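Local coordinates for putative uncharacterized protein PH0355 (Pyrococcus horikoshii, PDB 2Z0T) that is of unknown function but carries an ASCH domain of the PUA clan and probably binds RNA, at residues E23-D28 and Q88-E93; R55-F60 and E65-E70; V85-Q88 and R94-K97. One frame throughout, in Å; residues are numbered along the deposited sequence.

Contact 1. Residues E23-D28 and Q88-E93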
ATOM      1  N   GLU A  23       2.049  -2.103   1.028  1.00 12.81           N
ATOM      2  CA  GLU A  23       1.292  -1.345   0.044  1.00 13.13           C
ATOM      3  C   GLU A  23       0.339  -0.458   0.833  1.00 13.97           C
ATOM      4  O   GLU A  23      -0.507  -0.951   1.579  1.00 14.90           O
ATOM      5  CB  GLU A  23       0.491  -2.255  -0.887  1.00 17.06           C
ATOM      6  CG  GLU A  23      -0.501  -1.501  -1.792  1.00 17.75           C
ATOM      7  CD  GLU A  23       0.162  -0.471  -2.706  1.00 19.64           C
ATOM      8  OE1 GLU A  23       1.405  -0.352  -2.687  1.00 20.31           O
ATOM      9  OE2 GLU A  23      -0.566   0.224  -3.449  1.00 17.18           O
ATOM     10  N   GLY A  24       0.500   0.851   0.678  1.00 14.82           N
ATOM     11  CA  GLY A  24      -0.359   1.788   1.378  1.00 13.71           C
ATOM     12  C   GLY A  24      -1.532   2.172   0.502  1.00 13.33           C
ATOM     13  O   GLY A  24      -1.365   2.415  -0.693  1.00 13.92           O
ATOM     14  N   ARG A  25      -2.718   2.225   1.100  1.00 12.58           N
ATOM     15  CA  ARG A  25      -3.947   2.565   0.395  1.00 13.54           C
ATOM     16  C   ARG A  25      -4.880   3.300   1.343  1.00 15.01           C
ATOM     17  O   ARG A  25      -4.649   3.336   2.552  1.00 12.35           O
ATOM     18  CB  ARG A  25      -4.666   1.288  -0.053  1.00 16.58           C
ATOM     19  CG  ARG A  25      -3.930   0.470  -1.080  1.00 16.49           C
ATOM     20  CD  ARG A  25      -4.249   0.943  -2.477  1.00 17.22           C
ATOM     21  NE  ARG A  25      -3.282   0.411  -3.426  1.00 17.19           N
ATOM     22  CZ  ARG A  25      -3.528   0.212  -4.714  1.00 19.82           C
ATOM     23  NH1 ARG A  25      -4.721   0.497  -5.220  1.00 17.01           N
ATOM     24  NH2 ARG A  25      -2.572  -0.275  -5.491  1.00 19.72           N
ATOM     25  N   LEU A  26      -5.933   3.892   0.792  1.00 14.55           N
ATOM     26  CA  LEU A  26      -6.930   4.537   1.630  1.00 17.05           C
ATOM     27  C   LEU A  26      -7.679   3.352   2.218  1.00 17.66           C
ATOM     28  O   LEU A  26      -7.923   2.365   1.519  1.00 17.19           O
ATOM     29  CB  LEU A  26      -7.906   5.370   0.798  1.00 16.70           C
ATOM     30  CG  LEU A  26      -7.484   6.781   0.397  1.00 18.46           C
ATOM     31  CD1 LEU A  26      -8.529   7.377  -0.535  1.00 21.77           C
ATOM     32  CD2 LEU A  26      -7.326   7.635   1.648  1.00 19.34           C
ATOM     33  N   TYR A  27      -8.028   3.433   3.495  1.00 14.93           N
ATOM     34  CA  TYR A  27      -8.768   2.359   4.142  1.00 16.84           C
ATOM     35  C   TYR A  27     -10.231   2.597   3.768  1.00 16.02           C
ATOM     36  O   TYR A  27     -11.069   2.865   4.626  1.00 13.17           O
ATOM     37  CB  TYR A  27      -8.560   2.440   5.659  1.00 16.18           C
ATOM     38  CG  TYR A  27      -9.181   1.316   6.462  1.00 17.51           C
ATOM     39  CD1 TYR A  27      -9.010  -0.020   6.092  1.00 15.93           C
ATOM     40  CD2 TYR A  27      -9.897   1.589   7.628  1.00 16.74           C
ATOM     41  CE1 TYR A  27      -9.535  -1.055   6.869  1.00 14.01           C
ATOM     42  CE2 TYR A  27     -10.423   0.562   8.411  1.00 16.22           C
ATOM     43  CZ  TYR A  27     -10.236  -0.756   8.024  1.00 16.68           C
ATOM     44  OH  TYR A  27     -10.753  -1.768   8.797  1.00 16.20           O
ATOM     45  N   ASP A  28     -10.515   2.511   2.470  1.00 17.69           N
ATOM     46  CA  ASP A  28     -11.860   2.739   1.954  1.00 16.63           C
ATOM     47  C   ASP A  28     -12.731   1.486   1.946  1.00 19.48           C
ATOM     48  O   ASP A  28     -12.331   0.432   2.441  1.00 17.48           O
ATOM     49  CB  ASP A  28     -11.790   3.335   0.543  1.00 19.23           C
ATOM     50  CG  ASP A  28     -10.890   2.543  -0.385  1.00 22.39           C
ATOM     51  OD1 ASP A  28     -10.841   1.303  -0.256  1.00 20.81           O
ATOM     52  OD2 ASP A  28     -10.236   3.160  -1.253  1.00 24.56           O
ATOM     53  N   GLN A  88      -1.012  12.584  -4.749  1.00 28.52           N
ATOM     54  CA  GLN A  88      -1.259  12.558  -6.183  1.00 31.65           C
ATOM     55  C   GLN A  88      -2.403  11.593  -6.479  1.00 30.40           C
ATOM     56  O   GLN A  88      -3.091  11.718  -7.493  1.00 30.89           O
ATOM     57  CB  GLN A  88       0.003  12.118  -6.929  1.00 34.54           C
ATOM     58  CG  GLN A  88       1.230  12.952  -6.597  1.00 40.42           C
ATOM     59  CD  GLN A  88       0.970  14.444  -6.718  1.00 44.78           C
ATOM     60  OE1 GLN A  88       0.583  14.935  -7.781  1.00 47.33           O
ATOM     61  NE2 GLN A  88       1.180  15.173  -5.625  1.00 45.19           N
ATOM     62  N   PHE A  89      -2.607  10.638  -5.574  1.00 27.76           N
ATOM     63  CA  PHE A  89      -3.660   9.636  -5.723  1.00 27.00           C
ATOM     64  C   PHE A  89      -4.879   9.905  -4.850  1.00 25.12           C
ATOM     65  O   PHE A  89      -6.016   9.713  -5.280  1.00 23.11           O
ATOM     66  CB  PHE A  89      -3.144   8.245  -5.334  1.00 28.93           C
ATOM     67  CG  PHE A  89      -1.966   7.774  -6.129  1.00 33.94           C
ATOM     68  CD1 PHE A  89      -2.080   7.524  -7.492  1.00 34.92           C
ATOM     69  CD2 PHE A  89      -0.747   7.535  -5.502  1.00 34.89           C
ATOM     70  CE1 PHE A  89      -0.996   7.039  -8.219  1.00 37.79           C
ATOM     71  CE2 PHE A  89       0.342   7.051  -6.218  1.00 39.16           C
ATOM     72  CZ  PHE A  89       0.217   6.802  -7.579  1.00 37.55           C
ATOM     73  N   TYR A  90      -4.632  10.341  -3.618  1.00 21.35           N
ATOM     74  CA  TYR A  90      -5.708  10.554  -2.658  1.00 20.00           C
ATOM     75  C   TYR A  90      -5.750  11.938  -2.027  1.00 18.00           C
ATOM     76  O   TYR A  90      -4.752  12.417  -1.491  1.00 18.29           O
ATOM     77  CB  TYR A  90      -5.583   9.510  -1.547  1.00 17.95           C
ATOM     78  CG  TYR A  90      -5.222   8.129  -2.055  1.00 17.18           C
ATOM     79  CD1 TYR A  90      -6.118   7.397  -2.830  1.00 20.37           C
ATOM     80  CD2 TYR A  90      -3.978   7.562  -1.773  1.00 18.80           C
ATOM     81  CE1 TYR A  90      -5.789   6.133  -3.313  1.00 19.18           C
ATOM     82  CE2 TYR A  90      -3.638   6.294  -2.253  1.00 16.81           C
ATOM     83  CZ  TYR A  90      -4.549   5.589  -3.024  1.00 19.46           C
ATOM     84  OH  TYR A  90      -4.216   4.351  -3.527  1.00 20.14           O
ATOM     85  N   ASP A  91      -6.924  12.560  -2.068  1.00 19.62           N
ATOM     86  CA  ASP A  91      -7.101  13.888  -1.490  1.00 20.76           C
ATOM     87  C   ASP A  91      -7.251  13.803   0.023  1.00 20.86           C
ATOM     88  O   ASP A  91      -7.597  12.755   0.574  1.00 20.16           O
ATOM     89  CB  ASP A  91      -8.331  14.580  -2.078  1.00 21.99           C
ATOM     90  CG  ASP A  91      -9.581  13.742  -1.960  1.00 26.42           C
ATOM     91  OD1 ASP A  91      -9.821  12.911  -2.860  1.00 30.42           O
ATOM     92  OD2 ASP A  91     -10.317  13.903  -0.964  1.00 25.55           O
ATOM     93  N   GLU A  92      -7.007  14.928   0.684  1.00 20.49           N
ATOM     94  CA  GLU A  92      -7.088  15.012   2.135  1.00 20.00           C
ATOM     95  C   GLU A  92      -8.469  14.683   2.701  1.00 20.63           C
ATOM     96  O   GLU A  92      -8.573  14.101   3.780  1.00 19.60           O
ATOM     97  CB  GLU A  92      -6.656  16.407   2.581  1.00 22.84           C
ATOM     98  CG  GLU A  92      -5.286  16.799   2.050  1.00 25.70           C
ATOM     99  CD  GLU A  92      -4.956  18.257   2.304  1.00 31.60           C
ATOM    100  OE1 GLU A  92      -4.714  18.622   3.473  1.00 33.55           O
ATOM    101  OE2 GLU A  92      -4.946  19.037   1.330  1.00 33.51           O
ATOM    102  N   GLU A  93      -9.531  15.049   1.992  1.00 18.20           N
ATOM    103  CA  GLU A  93     -10.872  14.751   2.485  1.00 19.52           C
ATOM    104  C   GLU A  93     -11.096  13.245   2.607  1.00 18.59           C
ATOM    105  O   GLU A  93     -11.665  12.773   3.593  1.00 16.13           O
ATOM    106  CB  GLU A  93     -11.935  15.365   1.572  1.00 22.87           C
ATOM    107  CG  GLU A  93     -12.123  16.861   1.770  1.00 29.43           C
ATOM    108  CD  GLU A  93     -12.572  17.210   3.180  1.00 31.32           C
ATOM    109  OE1 GLU A  93     -13.594  16.650   3.635  1.00 34.14           O
ATOM    110  OE2 GLU A  93     -11.909  18.044   3.831  1.00 33.98           O
TER
HETATM  111  O   HOH W   1      -1.568   3.658  -3.158  1.00 20.38           O
HETATM  112  O   HOH W   2      -6.425   2.776  -4.610  1.00 24.09           O
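The hydroxyl of Tyr-90 is where the two segments meet in polar fashion, and it does so through two waters. One water lies 2.8 Å from Tyr-90 OH and donates to the backbone O of Gly-24. The second sits 2.9 Å from Tyr-90 OH and accepts from Arg-25 NH1. Both waters lie in the plane of the ring, at its hydroxyl edge. Direct contact with the arginine is through carbon: Arg-25 CD comes to 3.6 Å from Tyr-90 OH. The guanidinium plane is turned 48° from the ring.

Two partners hold the guanidinium: Glu-23 on its own strand and the backbone O of Gly-6, which accepts from Arg-25 NH2. Arg-25 NE and NH2 both point to one oxygen, Glu-23 OE2, with the NE bond 2.7 Å long. NE takes the anti lone pair of that oxygen, while NH2 reaches it from a point tilted out of the carboxylate plane. Glu-23 OE1 pairs with Lys-20.

The apolar half of the contact is Leu-26. Its CG stands over one face of the Tyr-90 ring in a CH-pi contact, 3.9 Å from the centroid. Leu-26 CD1 lies 3.3 Å from Tyr-90 CD1. Tyr-90 CG is anti to the carbonyl carbon (chi1 -41°), which carries the ring to Leu-26 and the hydroxyl to the two waters. Phe-60 also meets this ring, at a small angle between planes.

The contact joins edge strand 22-26 of the mixed sheet to the loop before helix 92-98. Asp-91 is the N-cap of that helix; its OD2 accepts from the backbone N of Arg-94. The tyrosine thus has an apolar flank against leucine and a hydrated tip, which lets a backbone carbonyl and a charged guanidinium both link to it through water.

Contact 2. Residues R55-F60 and E65-E70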
ATOM      1  N   ARG A  55      -2.628  -3.170   8.898  1.00 12.36           N
ATOM      2  CA  ARG A  55      -2.480  -2.184   9.972  1.00 12.37           C
ATOM      3  C   ARG A  55      -3.072  -0.855   9.505  1.00 14.87           C
ATOM      4  O   ARG A  55      -2.685  -0.323   8.466  1.00 15.07           O
ATOM      5  CB  ARG A  55      -1.000  -2.036  10.349  1.00 13.95           C
ATOM      6  CG  ARG A  55      -0.408  -3.327  10.913  1.00 18.74           C
ATOM      7  CD  ARG A  55       1.061  -3.189  11.273  1.00 23.80           C
ATOM      8  NE  ARG A  55       1.946  -3.243  10.110  1.00 22.72           N
ATOM      9  CZ  ARG A  55       2.264  -4.353   9.447  1.00 20.92           C
ATOM     10  NH1 ARG A  55       1.773  -5.530   9.822  1.00 17.13           N
ATOM     11  NH2 ARG A  55       3.096  -4.285   8.414  1.00 16.29           N
ATOM     12  N   VAL A  56      -4.016  -0.326  10.276  1.00 16.24           N
ATOM     13  CA  VAL A  56      -4.700   0.908   9.912  1.00 15.48           C
ATOM     14  C   VAL A  56      -4.261   2.132  10.711  1.00 18.70           C
ATOM     15  O   VAL A  56      -4.082   2.068  11.931  1.00 17.56           O
ATOM     16  CB  VAL A  56      -6.226   0.725  10.038  1.00 14.95           C
ATOM     17  CG1 VAL A  56      -6.955   1.962   9.516  1.00 15.36           C
ATOM     18  CG2 VAL A  56      -6.659  -0.507   9.262  1.00 12.15           C
ATOM     19  N   TYR A  57      -4.102   3.246  10.000  1.00 15.94           N
ATOM     20  CA  TYR A  57      -3.661   4.510  10.579  1.00 16.36           C
ATOM     21  C   TYR A  57      -4.633   5.636  10.240  1.00 16.75           C
ATOM     22  O   TYR A  57      -5.518   5.475   9.404  1.00 13.74           O
ATOM     23  CB  TYR A  57      -2.269   4.851  10.042  1.00 14.35           C
ATOM     24  CG  TYR A  57      -1.232   3.790  10.347  1.00 13.91           C
ATOM     25  CD1 TYR A  57      -0.551   3.783  11.563  1.00 17.67           C
ATOM     26  CD2 TYR A  57      -0.965   2.768   9.435  1.00 13.75           C
ATOM     27  CE1 TYR A  57       0.375   2.783  11.864  1.00 17.21           C
ATOM     28  CE2 TYR A  57      -0.045   1.764   9.725  1.00 14.37           C
ATOM     29  CZ  TYR A  57       0.620   1.779  10.941  1.00 16.02           C
ATOM     30  OH  TYR A  57       1.524   0.785  11.234  1.00 18.53           O
ATOM     31  N   SER A  58      -4.468   6.781  10.897  1.00 17.24           N
ATOM     32  CA  SER A  58      -5.343   7.914  10.641  1.00 17.91           C
ATOM     33  C   SER A  58      -4.836   8.744   9.462  1.00 17.45           C
ATOM     34  O   SER A  58      -5.581   9.544   8.900  1.00 19.11           O
ATOM     35  CB  SER A  58      -5.437   8.805  11.884  1.00 20.65           C
ATOM     36  OG  SER A  58      -4.198   9.441  12.136  1.00 23.28           O
ATOM     37  N   SER A  59      -3.574   8.550   9.085  1.00 17.80           N
ATOM     38  CA  SER A  59      -2.994   9.315   7.983  1.00 16.23           C
ATOM     39  C   SER A  59      -1.814   8.620   7.315  1.00 16.85           C
ATOM     40  O   SER A  59      -1.234   7.681   7.865  1.00 16.41           O
ATOM     41  CB  SER A  59      -2.527  10.683   8.489  1.00 16.43           C
ATOM     42  OG  SER A  59      -1.389  10.549   9.326  1.00 16.23           O
ATOM     43  N   PHE A  60      -1.458   9.098   6.126  1.00 14.74           N
ATOM     44  CA  PHE A  60      -0.330   8.541   5.395  1.00 15.91           C
ATOM     45  C   PHE A  60       0.962   8.858   6.138  1.00 17.32           C
ATOM     46  O   PHE A  60       1.887   8.053   6.163  1.00 14.70           O
ATOM     47  CB  PHE A  60      -0.286   9.117   3.975  1.00 19.73           C
ATOM     48  CG  PHE A  60      -1.363   8.574   3.075  1.00 20.09           C
ATOM     49  CD1 PHE A  60      -1.372   7.226   2.723  1.00 20.16           C
ATOM     50  CD2 PHE A  60      -2.380   9.397   2.605  1.00 21.68           C
ATOM     51  CE1 PHE A  60      -2.385   6.703   1.916  1.00 17.97           C
ATOM     52  CE2 PHE A  60      -3.399   8.886   1.799  1.00 22.55           C
ATOM     53  CZ  PHE A  60      -3.401   7.534   1.454  1.00 19.06           C
ATOM     54  N   GLU A  65       5.627   6.719   9.022  1.00 16.61           N
ATOM     55  CA  GLU A  65       6.534   6.788  10.164  1.00 18.49           C
ATOM     56  C   GLU A  65       6.622   5.454  10.907  1.00 18.91           C
ATOM     57  O   GLU A  65       7.699   5.045  11.343  1.00 20.18           O
ATOM     58  CB  GLU A  65       6.081   7.896  11.122  1.00 22.20           C
ATOM     59  CG  GLU A  65       5.894   9.241  10.427  1.00 25.76           C
ATOM     60  CD  GLU A  65       5.559  10.374  11.378  1.00 30.33           C
ATOM     61  OE1 GLU A  65       4.665  10.202  12.234  1.00 32.87           O
ATOM     62  OE2 GLU A  65       6.186  11.448  11.253  1.00 31.09           O
ATOM     63  N   LYS A  66       5.489   4.771  11.026  1.00 17.67           N
ATOM     64  CA  LYS A  66       5.420   3.491  11.725  1.00 18.35           C
ATOM     65  C   LYS A  66       5.942   2.322  10.887  1.00 18.25           C
ATOM     66  O   LYS A  66       6.660   1.456  11.391  1.00 16.64           O
ATOM     67  CB  LYS A  66       3.971   3.219  12.142  1.00 19.58           C
ATOM     68  CG  LYS A  66       3.763   1.972  12.990  1.00 25.22           C
ATOM     69  CD  LYS A  66       4.405   2.111  14.357  1.00 33.36           C
ATOM     70  CE  LYS A  66       4.003   0.964  15.270  1.00 35.81           C
ATOM     71  NZ  LYS A  66       2.547   0.990  15.577  1.00 39.56           N
ATOM     72  N   GLU A  67       5.581   2.301   9.609  1.00 15.07           N
ATOM     73  CA  GLU A  67       5.999   1.224   8.714  1.00 16.58           C
ATOM     74  C   GLU A  67       7.418   1.388   8.163  1.00 15.36           C
ATOM     75  O   GLU A  67       8.040   0.415   7.732  1.00 16.68           O
ATOM     76  CB  GLU A  67       5.017   1.111   7.543  1.00 14.99           C
ATOM     77  CG  GLU A  67       3.578   0.785   7.943  1.00 15.78           C
ATOM     78  CD  GLU A  67       3.430  -0.587   8.574  1.00 13.53           C
ATOM     79  OE1 GLU A  67       4.267  -1.467   8.286  1.00 14.74           O
ATOM     80  OE2 GLU A  67       2.468  -0.791   9.346  1.00 15.84           O
ATOM     81  N   GLY A  68       7.933   2.613   8.189  1.00 17.65           N
ATOM     82  CA  GLY A  68       9.263   2.857   7.660  1.00 19.05           C
ATOM     83  C   GLY A  68       9.100   3.179   6.187  1.00 20.72           C
ATOM     84  O   GLY A  68       8.716   2.320   5.395  1.00 19.00           O
ATOM     85  N   ILE A  69       9.386   4.420   5.815  1.00 21.61           N
ATOM     86  CA  ILE A  69       9.224   4.852   4.433  1.00 23.12           C
ATOM     87  C   ILE A  69       9.957   3.986   3.409  1.00 23.32           C
ATOM     88  O   ILE A  69       9.462   3.776   2.300  1.00 23.58           O
ATOM     89  CB  ILE A  69       9.657   6.326   4.272  1.00 25.71           C
ATOM     90  CG1 ILE A  69       9.283   6.827   2.880  1.00 27.28           C
ATOM     91  CG2 ILE A  69      11.151   6.464   4.517  1.00 26.27           C
ATOM     92  CD1 ILE A  69       9.493   8.309   2.696  1.00 28.82           C
ATOM     93  N   GLU A  70      11.125   3.470   3.774  1.00 22.10           N
ATOM     94  CA  GLU A  70      11.889   2.643   2.850  1.00 22.47           C
ATOM     95  C   GLU A  70      11.161   1.348   2.482  1.00 21.89           C
ATOM     96  O   GLU A  70      11.354   0.809   1.389  1.00 19.86           O
ATOM     97  CB  GLU A  70      13.261   2.317   3.446  1.00 28.62           C
ATOM     98  CG  GLU A  70      14.159   1.511   2.520  1.00 33.97           C
ATOM     99  CD  GLU A  70      14.199   2.076   1.108  1.00 39.78           C
ATOM    100  OE1 GLU A  70      14.434   3.296   0.956  1.00 38.44           O
ATOM    101  OE2 GLU A  70      13.998   1.296   0.150  1.00 42.07           O
TER
HETATM  102  O   HOH W   3       0.026  -0.189  13.617  1.00 26.56           O
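Strand 47-57 runs out at Tyr-57, and the chain turns into helix 60-67, whose last turn comes back beside the strand with the CA atoms of Arg-55 and Glu-67 9.2 Å apart. This is a strand-loop-helix connection of the alpha/beta ASCH domain, whose membership of the PUA clan suggests a PUA-like fold. Ser-59 is the N-cap of the helix, its OG bonded to the backbone N of Glu-62.

Glu-67 carries the contact. Arg-55 grips its carboxylate side-on, one nitrogen to each oxygen. Arg-55 NE bonds to Glu-67 OE2 at 2.6 Å, on the syn lone pair. Arg-55 NH2 reaches Glu-67 OE1 at 3.1 Å, also from the syn side but tilted out of the carboxylate plane. The two flat groups are nearly coplanar, 29° apart. The bend of Glu-67 at chi2 (-65°) turns its carboxylate back to the strand.

Tyr-57 OH donates to Glu-67 OE2 at 2.6 Å, on the anti side but tilted out of the carboxylate plane. The ring and carboxylate planes are steeply turned. OE2 therefore accepts from both arginine and tyrosine, which would limit rotation of the carboxylate. The negative charge probably also steadies the guanidinium, whose NH1 has a second acid partner in Glu-104.

Lys-66 lies across the tyrosine at about a right angle. Its CG is anti to the backbone N (chi1 -175°), which lays the start of the chain by the ring. Lys-66 CB is 3.6 Å from Tyr-57 CE1, and Lys-66 CG is 3.1 Å from Tyr-57 OH. A water joins Tyr-57 OH and Lys-66 NZ through two weak bonds.

Contact 3. Residues V85-Q88 and R94-K97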
ATOM      1  N   VAL A  85       3.601  11.833  -2.506  1.00 20.81           N
ATOM      2  CA  VAL A  85       3.359  10.725  -3.421  1.00 21.26           C
ATOM      3  C   VAL A  85       1.896  10.304  -3.340  1.00 20.82           C
ATOM      4  O   VAL A  85       1.222  10.163  -4.363  1.00 20.76           O
ATOM      5  CB  VAL A  85       4.250   9.506  -3.079  1.00 22.03           C
ATOM      6  CG1 VAL A  85       3.907   8.333  -3.993  1.00 21.35           C
ATOM      7  CG2 VAL A  85       5.719   9.876  -3.229  1.00 23.65           C
ATOM      8  N   TYR A  86       1.403  10.111  -2.119  1.00 21.05           N
ATOM      9  CA  TYR A  86       0.018   9.700  -1.918  1.00 19.42           C
ATOM     10  C   TYR A  86      -0.992  10.775  -2.295  1.00 19.82           C
ATOM     11  O   TYR A  86      -2.093  10.462  -2.747  1.00 19.20           O
ATOM     12  CB  TYR A  86      -0.204   9.274  -0.460  1.00 20.14           C
ATOM     13  CG  TYR A  86       0.418   7.940  -0.130  1.00 18.39           C
ATOM     14  CD1 TYR A  86      -0.012   6.773  -0.763  1.00 20.69           C
ATOM     15  CD2 TYR A  86       1.453   7.842   0.798  1.00 19.33           C
ATOM     16  CE1 TYR A  86       0.574   5.543  -0.482  1.00 17.10           C
ATOM     17  CE2 TYR A  86       2.046   6.618   1.086  1.00 18.31           C
ATOM     18  CZ  TYR A  86       1.603   5.475   0.443  1.00 19.96           C
ATOM     19  OH  TYR A  86       2.199   4.270   0.718  1.00 20.94           O
ATOM     20  N   ARG A  87      -0.620  12.040  -2.122  1.00 24.28           N
ATOM     21  CA  ARG A  87      -1.532  13.130  -2.439  1.00 25.49           C
ATOM     22  C   ARG A  87      -1.871  13.173  -3.926  1.00 27.35           C
ATOM     23  O   ARG A  87      -2.896  13.724  -4.322  1.00 26.83           O
ATOM     24  CB  ARG A  87      -0.944  14.471  -1.997  1.00 26.57           C
ATOM     25  CG  ARG A  87      -1.991  15.573  -1.900  1.00 27.50           C
ATOM     26  CD  ARG A  87      -3.080  15.182  -0.907  1.00 26.17           C
ATOM     27  NE  ARG A  87      -2.559  15.111   0.454  1.00 24.29           N
ATOM     28  CZ  ARG A  87      -3.026  14.301   1.398  1.00 23.50           C
ATOM     29  NH1 ARG A  87      -4.031  13.476   1.137  1.00 19.41           N
ATOM     30  NH2 ARG A  87      -2.489  14.322   2.610  1.00 21.73           N
ATOM     31  N   GLN A  88      -1.012  12.584  -4.749  1.00 28.52           N
ATOM     32  CA  GLN A  88      -1.259  12.558  -6.183  1.00 31.65           C
ATOM     33  C   GLN A  88      -2.403  11.593  -6.479  1.00 30.40           C
ATOM     34  O   GLN A  88      -3.091  11.718  -7.493  1.00 30.89           O
ATOM     35  CB  GLN A  88       0.003  12.118  -6.929  1.00 34.54           C
ATOM     36  CG  GLN A  88       1.230  12.952  -6.597  1.00 40.42           C
ATOM     37  CD  GLN A  88       0.970  14.444  -6.718  1.00 44.78           C
ATOM     38  OE1 GLN A  88       0.583  14.935  -7.781  1.00 47.33           O
ATOM     39  NE2 GLN A  88       1.180  15.173  -5.625  1.00 45.19           N
ATOM     40  N   ARG A  94     -10.645  12.488   1.609  1.00 20.60           N
ATOM     41  CA  ARG A  94     -10.798  11.036   1.635  1.00 19.22           C
ATOM     42  C   ARG A  94      -9.925  10.427   2.729  1.00 17.45           C
ATOM     43  O   ARG A  94     -10.340   9.494   3.416  1.00 17.23           O
ATOM     44  CB  ARG A  94     -10.430  10.436   0.273  1.00 21.81           C
ATOM     45  CG  ARG A  94     -11.470  10.681  -0.811  1.00 25.86           C
ATOM     46  CD  ARG A  94     -10.891  10.452  -2.203  1.00 29.39           C
ATOM     47  NE  ARG A  94     -10.589   9.053  -2.482  1.00 32.68           N
ATOM     48  CZ  ARG A  94      -9.850   8.640  -3.509  1.00 32.63           C
ATOM     49  NH1 ARG A  94      -9.328   9.522  -4.353  1.00 33.08           N
ATOM     50  NH2 ARG A  94      -9.645   7.343  -3.703  1.00 31.29           N
ATOM     51  N   GLU A  95      -8.717  10.961   2.886  1.00 16.18           N
ATOM     52  CA  GLU A  95      -7.787  10.476   3.900  1.00 18.51           C
ATOM     53  C   GLU A  95      -8.412  10.627   5.287  1.00 18.52           C
ATOM     54  O   GLU A  95      -8.386   9.703   6.097  1.00 18.63           O
ATOM     55  CB  GLU A  95      -6.472  11.263   3.829  1.00 18.33           C
ATOM     56  CG  GLU A  95      -5.407  10.801   4.815  1.00 16.40           C
ATOM     57  CD  GLU A  95      -4.121  11.594   4.709  1.00 20.15           C
ATOM     58  OE1 GLU A  95      -4.058  12.519   3.869  1.00 24.94           O
ATOM     59  OE2 GLU A  95      -3.170  11.297   5.466  1.00 18.41           O
ATOM     60  N   LYS A  96      -8.981  11.797   5.551  1.00 18.35           N
ATOM     61  CA  LYS A  96      -9.619  12.064   6.836  1.00 18.57           C
ATOM     62  C   LYS A  96     -10.878  11.223   7.043  1.00 17.41           C
ATOM     63  O   LYS A  96     -11.172  10.789   8.159  1.00 19.01           O
ATOM     64  CB  LYS A  96      -9.969  13.554   6.947  1.00 21.95           C
ATOM     65  CG  LYS A  96      -8.787  14.463   7.283  1.00 30.34           C
ATOM     66  CD  LYS A  96      -7.632  14.285   6.306  1.00 33.98           C
ATOM     67  CE  LYS A  96      -6.499  15.265   6.571  1.00 37.73           C
ATOM     68  NZ  LYS A  96      -5.361  15.061   5.625  1.00 33.80           N
ATOM     69  N   LYS A  97     -11.616  10.985   5.964  1.00 16.97           N
ATOM     70  CA  LYS A  97     -12.850  10.210   6.029  1.00 17.64           C
ATOM     71  C   LYS A  97     -12.674   8.705   6.247  1.00 16.57           C
ATOM     72  O   LYS A  97     -13.420   8.089   7.015  1.00 15.20           O
ATOM     73  CB  LYS A  97     -13.660  10.424   4.746  1.00 20.78           C
ATOM     74  CG  LYS A  97     -14.932   9.595   4.670  1.00 23.64           C
ATOM     75  CD  LYS A  97     -15.608   9.742   3.318  1.00 30.00           C
ATOM     76  CE  LYS A  97     -16.879   8.914   3.241  1.00 32.28           C
ATOM     77  NZ  LYS A  97     -17.518   9.022   1.896  1.00 35.34           N
TER
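Charge pairing dominates where Arg-87 meets Glu-95. The arginine comes end-on, and both of its terminal nitrogens bond to a single oxygen, Glu-95 OE1. The bond from Arg-87 NH2 to Glu-95 OE1 is 2.7 Å, with an N-H...O angle of 149°, and it uses the syn lone pair. The bond from Arg-87 NH1 to Glu-95 OE1 is 2.9 Å and more bent, at 138°. NH1 approaches nearly along the C-O axis. The oxygen sits in the guanidinium plane, and the guanidinium and carboxylate are nearly coplanar. Lys-96 NZ adds a weak bond of 3.4 Å to Glu-95 OE1. Arg-87, Glu-95 and Lys-96 thus form a salt-bridge network centred on this oxygen.

The shapes of the chains bring this about. The buried Glu-95 is extended, with chi2 at 180°, and sends its carboxylate straight out from its helix. Arg-87 is folded at chi2 and chi3 and crosses it at about a right angle.

The two segments belong to consecutive helices of the ASCH domain, 79-87 and 92-98, joined by a short loop. The salt bridge ties the C-terminal part of helix 79-87 to helix 92-98. Arg-87 NH1 also bonds to the backbone O of Tyr-90 in that loop.

Like charges also come close. Arg-87 NH2 and Lys-96 NZ are 4.2 Å apart, both drawn to the same acid. The shared carboxylate would offset their mutual repulsion, and together the two cations would be expected to keep Glu-95 ionised.

Among further hydrogen bonds, the other carboxylate oxygen, Glu-95 OE2, accepts from the backbone N of Phe-60 at the start of helix 60-67.

Contact 1 is the buried one, contact 2 lies at the surface, and contact 3 is partly buried. Contacts 1 and 2 both work from the same sheet, through strands 22-26 and 47-57. Contacts 1 and 3 both use helix 92-98 and share Gln-88. Chemistry follows place. Contact 1 combines apolar packing with water links, while contacts 2 and 3 rest on arginine-glutamate salt bridges. The grip differs: contact 2 uses both carboxylate oxygens, contact 3 one. Phe-60 of contact 2 touches residues of both other contacts, and its ring stacks on Tyr-86 of contact 3.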